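Local coordinates for protein Ral guanine nucleotide dissociation stimulator-like 2 (Mus musculus, PDB 4JGW) that probably acts as a guanine nucleotide exchange factor for small G proteins and associates with the GTP-bound forms of Rap1A and H-Ras in vitro, at residues L202-H205 with L206-L210; W294-V297 with A298-R302. One frame throughout, in Å; residues are numbered along the deposited sequence.

Contact 1: L202-H205 with L206-L210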
loop_
_atom_site.group_PDB
_atom_site.type_symbol
_atom_site.label_atom_id
_atom_site.label_comp_id
_atom_site.label_asym_id
_atom_site.label_seq_id
_atom_site.Cartn_x
_atom_site.Cartn_y
_atom_site.Cartn_z
ATOM N N LEU A 202 17.705 -23.150 -9.681
ATOM C CA LEU A 202 17.632 -23.476 -8.262
ATOM C C LEU A 202 16.491 -22.706 -7.596
ATOM O O LEU A 202 16.218 -21.557 -7.954
ATOM C CB LEU A 202 18.975 -23.199 -7.572
ATOM C CG LEU A 202 20.110 -24.192 -7.865
ATOM C CD1 LEU A 202 21.472 -23.581 -7.569
ATOM C CD2 LEU A 202 19.929 -25.499 -7.095
ATOM N N ALA A 203 15.828 -23.350 -6.638
ATOM C CA ALA A 203 14.607 -22.816 -6.026
ATOM C C ALA A 203 14.828 -21.515 -5.261
ATOM O O ALA A 203 14.010 -20.599 -5.348
ATOM C CB ALA A 203 13.963 -23.856 -5.129
ATOM N N ASP A 204 15.929 -21.442 -4.516
ATOM C CA ASP A 204 16.288 -20.225 -3.789
ATOM C C ASP A 204 16.559 -19.059 -4.740
ATOM O O ASP A 204 16.192 -17.922 -4.447
ATOM C CB ASP A 204 17.474 -20.464 -2.841
ATOM C CG ASP A 204 18.680 -21.077 -3.540
ATOM O OD1 ASP A 204 18.513 -22.086 -4.263
ATOM O OD2 ASP A 204 19.800 -20.556 -3.348
ATOM N N HIS A 205 17.175 -19.352 -5.886
ATOM C CA HIS A 205 17.431 -18.336 -6.909
ATOM C C HIS A 205 16.135 -17.816 -7.525
ATOM O O HIS A 205 15.991 -16.616 -7.763
ATOM C CB HIS A 205 18.350 -18.873 -8.013
ATOM C CG HIS A 205 19.762 -19.107 -7.572
ATOM N ND1 HIS A 205 20.608 -19.976 -8.229
ATOM C CD2 HIS A 205 20.478 -18.592 -6.544
ATOM C CE1 HIS A 205 21.784 -19.983 -7.627
ATOM N NE2 HIS A 205 21.731 -19.153 -6.601
ATOM N N LEU A 206 15.200 -18.729 -7.783
ATOM C CA LEU A 206 13.888 -18.371 -8.311
ATOM C C LEU A 206 13.148 -17.458 -7.337
ATOM O O LEU A 206 12.616 -16.426 -7.738
ATOM C CB LEU A 206 13.064 -19.626 -8.616
ATOM C CG LEU A 206 13.527 -20.483 -9.799
ATOM C CD1 LEU A 206 13.106 -21.940 -9.624
ATOM C CD2 LEU A 206 13.030 -19.923 -11.129
ATOM N N ALA A 207 13.145 -17.835 -6.061
ATOM C CA ALA A 207 12.529 -17.033 -5.005
ATOM C C ALA A 207 13.144 -15.636 -4.927
ATOM O O ALA A 207 12.419 -14.638 -4.906
ATOM C CB ALA A 207 12.640 -17.741 -3.667
ATOM N N GLU A 208 14.477 -15.578 -4.906
ATOM C CA GLU A 208 15.216 -14.310 -4.902
ATOM C C GLU A 208 14.829 -13.416 -6.075
ATOM O O GLU A 208 14.723 -12.195 -5.935
ATOM C CB GLU A 208 16.726 -14.567 -4.932
ATOM C CG GLU A 208 17.307 -15.027 -3.605
ATOM C CD GLU A 208 18.714 -15.599 -3.731
ATOM O OE1 GLU A 208 19.333 -15.488 -4.814
ATOM O OE2 GLU A 208 19.204 -16.167 -2.736
ATOM N N GLN A 209 14.615 -14.041 -7.227
ATOM C CA GLN A 209 14.297 -13.331 -8.455
ATOM C C GLN A 209 12.840 -12.872 -8.479
ATOM O O GLN A 209 12.537 -11.780 -8.965
ATOM C CB GLN A 209 14.616 -14.225 -9.654
ATOM C CG GLN A 209 15.418 -13.551 -10.762
ATOM C CD GLN A 209 16.612 -12.737 -10.267
ATOM O OE1 GLN A 209 16.905 -11.687 -10.822
ATOM N NE2 GLN A 209 17.298 -13.216 -9.233
ATOM N N LEU A 210 11.947 -13.705 -7.952
ATOM C CA LEU A 210 10.547 -13.322 -7.781
ATOM C C LEU A 210 10.426 -12.172 -6.779
ATOM O O LEU A 210 9.627 -11.259 -6.971
ATOM C CB LEU A 210 9.696 -14.518 -7.329
ATOM C CG LEU A 210 9.428 -15.667 -8.309
ATOM C CD1 LEU A 210 8.603 -16.746 -7.633
ATOM C CD2 LEU A 210 8.728 -15.187 -9.578
HETATM O O HOH W 1 20.461 -18.276 -2.080
#
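The backbone N-H of Leu206 bonds back to Leu202 O, with N and O 3.0 Å apart. Its side chain doubles back over the same carbonyl: CG, beside its own backbone N (chi1 -70°), comes within 3.4 Å of Leu202 O. Beyond, Leu206 meets Ile447 of helix 445-453. Ala207 follows with N to Ala203 O at 3.0 Å, and its methyl rests against the carbonyl oxygens of Ala203 and Asp204. Glu208 bonds from N to Asp204 O, then runs its extended chain out past that oxygen, CG standing 3.2 Å from Asp204 O. The two carboxylate oxygens have different surroundings. OE1 reaches the edge of the His205 ring near its plane, 3.7 Å from CD2, with ring and carboxylate turned 54° apart. OE2 lies 4.5 Å from Asp204 OD2; a water donates to both oxygens, 2.7 Å from Asp204 OD2, and so probably eases the meeting of like charges. Gln209 closes the series through N to His205 O, at a more bent 142°, while its OE1 accepts hydrogen bonds from Asn444 N and Gln448 NE2. Four successive i to i+4 backbone bonds, with Leu202 at the N-cap position, identify the first turns of an alpha-helix, here helix 203-219 in the Ras-GEF region.

Contact 2: W294-V297 with A298-R302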
loop_
_atom_site.group_PDB
_atom_site.type_symbol
_atom_site.label_atom_id
_atom_site.label_comp_id
_atom_site.label_asym_id
_atom_site.label_seq_id
_atom_site.Cartn_x
_atom_site.Cartn_y
_atom_site.Cartn_z
ATOM N N TRP A 294 7.708 -26.080 -7.133
ATOM C CA TRP A 294 6.981 -24.860 -6.787
ATOM C C TRP A 294 6.728 -24.730 -5.289
ATOM O O TRP A 294 6.756 -23.620 -4.750
ATOM C CB TRP A 294 5.667 -24.765 -7.564
ATOM C CG TRP A 294 5.846 -24.334 -8.989
ATOM C CD1 TRP A 294 5.639 -25.090 -10.104
ATOM C CD2 TRP A 294 6.278 -23.045 -9.450
ATOM N NE1 TRP A 294 5.913 -24.355 -11.232
ATOM C CE2 TRP A 294 6.305 -23.096 -10.861
ATOM C CE3 TRP A 294 6.648 -21.854 -8.809
ATOM C CZ2 TRP A 294 6.681 -22.001 -11.646
ATOM C CZ3 TRP A 294 7.023 -20.765 -9.589
ATOM C CH2 TRP A 294 7.036 -20.849 -10.994
ATOM N N ILE A 295 6.481 -25.863 -4.628
ATOM C CA ILE A 295 6.350 -25.909 -3.171
ATOM C C ILE A 295 7.627 -25.376 -2.515
ATOM O O ILE A 295 7.566 -24.562 -1.590
ATOM C CB ILE A 295 6.032 -27.347 -2.661
ATOM C CG1 ILE A 295 4.580 -27.721 -2.978
ATOM C CG2 ILE A 295 6.284 -27.471 -1.159
ATOM C CD1 ILE A 295 4.274 -29.211 -2.873
ATOM N N ARG A 296 8.773 -25.836 -3.014
ATOM C CA ARG A 296 10.073 -25.421 -2.503
ATOM C C ARG A 296 10.363 -23.950 -2.811
ATOM O O ARG A 296 10.956 -23.250 -1.991
ATOM C CB ARG A 296 11.178 -26.333 -3.056
ATOM C CG ARG A 296 12.604 -25.949 -2.661
ATOM C CD ARG A 296 12.845 -25.995 -1.153
ATOM N NE ARG A 296 12.683 -27.337 -0.599
ATOM C CZ ARG A 296 13.604 -28.296 -0.660
ATOM N NH1 ARG A 296 14.767 -28.075 -1.263
ATOM N NH2 ARG A 296 13.357 -29.479 -0.122
ATOM N N VAL A 297 9.942 -23.492 -3.988
ATOM C CA VAL A 297 10.061 -22.080 -4.360
ATOM C C VAL A 297 9.238 -21.206 -3.408
ATOM O O VAL A 297 9.700 -20.147 -2.972
ATOM C CB VAL A 297 9.645 -21.832 -5.833
ATOM C CG1 VAL A 297 9.496 -20.337 -6.124
ATOM C CG2 VAL A 297 10.661 -22.451 -6.780
ATOM N N ALA A 298 8.030 -21.664 -3.084
ATOM C CA ALA A 298 7.167 -20.981 -2.123
ATOM C C ALA A 298 7.814 -20.942 -0.747
ATOM O O ALA A 298 7.739 -19.932 -0.051
ATOM C CB ALA A 298 5.805 -21.656 -2.053
ATOM N N GLU A 299 8.457 -22.044 -0.367
ATOM C CA GLU A 299 9.175 -22.130 0.903
ATOM C C GLU A 299 10.368 -21.166 0.957
ATOM O O GLU A 299 10.606 -20.524 1.983
ATOM C CB GLU A 299 9.599 -23.579 1.182
ATOM C CG GLU A 299 10.402 -23.806 2.466
ATOM C CD GLU A 299 9.610 -23.576 3.752
ATOM O OE1 GLU A 299 8.419 -23.193 3.700
ATOM O OE2 GLU A 299 10.197 -23.773 4.836
ATOM N N GLU A 300 11.095 -21.052 -0.153
ATOM C CA GLU A 300 12.236 -20.132 -0.237
ATOM C C GLU A 300 11.799 -18.664 -0.250
ATOM O O GLU A 300 12.526 -17.791 0.235
ATOM C CB GLU A 300 13.113 -20.443 -1.454
ATOM C CG GLU A 300 13.801 -21.809 -1.418
ATOM C CD GLU A 300 14.997 -21.875 -0.474
ATOM O OE1 GLU A 300 15.414 -20.828 0.072
ATOM O OE2 GLU A 300 15.526 -22.989 -0.281
ATOM N N CYS A 301 10.616 -18.402 -0.804
ATOM C CA CYS A 301 9.994 -17.077 -0.734
ATOM C C CYS A 301 9.663 -16.687 0.711
ATOM O O CYS A 301 9.847 -15.534 1.101
ATOM C CB CYS A 301 8.724 -17.023 -1.592
ATOM S SG CYS A 301 9.002 -16.958 -3.382
ATOM N N ARG A 302 9.185 -17.655 1.492
ATOM C CA ARG A 302 8.830 -17.441 2.895
ATOM C C ARG A 302 10.055 -17.107 3.741
ATOM O O ARG A 302 9.990 -16.248 4.624
ATOM C CB ARG A 302 8.126 -18.674 3.464
ATOM C CG ARG A 302 7.433 -18.445 4.804
ATOM C CD ARG A 302 7.101 -19.762 5.486
ATOM N NE ARG A 302 8.031 -20.092 6.564
ATOM C CZ ARG A 302 9.171 -20.759 6.410
ATOM N NH1 ARG A 302 9.549 -21.174 5.209
ATOM N NH2 ARG A 302 9.942 -21.009 7.458
#
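Cys301 and Val297 meet both through the backbone and by their side chains, one turn apart on a helix. The backbone evidence is four consecutive i to i+4 bonds, Ala298 to Trp294, Glu299 to Ile295, Glu300 to Arg296 and Cys301 to Val297. All are near 2.9 Å from N to O, as in Cys301 N to Val297 O, where the N-H...O angle is 151°. Apolar contact is modest: Cys301 SG comes 4.4 Å from Val297 CG1. Side-chain carbons also rest on carbonyl oxygens, Ala298 CB 3.4 Å from Ile295 O and Glu300 CG 3.2 Å from Arg296 O. Among charged groups, Arg296 and Glu300 run side by side, but the contact is made by the aliphatic part of the arginine, CD being 4.1 Å from Glu300 OE2. The arginine chain is bent at chi2 and chi3. Its NE stays 5.2 Å from Glu300 OE2, too long for a salt bridge; the guanidinium and carboxylate planes are 68° apart. Around this span of helix 284-303, Trp294 faces helix 244-264 and hydrogen-bonds Ser263 through NE1, Ile295 and Ala298 face helices 307-318 and 334-344, Arg296 and Glu300 border helix 203-219, and Cys301 lies between helices 203-219 and 307-318.

Contact 1 precedes contact 2 along the chain, and each lies within a single helix, 203-219 and 284-303 respectively. Their centres are 8 Å apart, and the helices touch directly: Ala203 CB lies 3.5 Å from Arg296 CG, Ala207 CB is equally near Glu300 CB, and Asp204 CB comes 3.6 Å from Glu300 OE1. The small alanine side chains thus mark where the two helices approach closely. The sequence between them includes helix 244-264 and the two-stranded sheet of 267-269 and 277-279, so the packing joins parts well separated in sequence. Both contacts belong to the Ras-GEF region, making this a helix-helix interface of the mainly helical exchange-factor part of the protein.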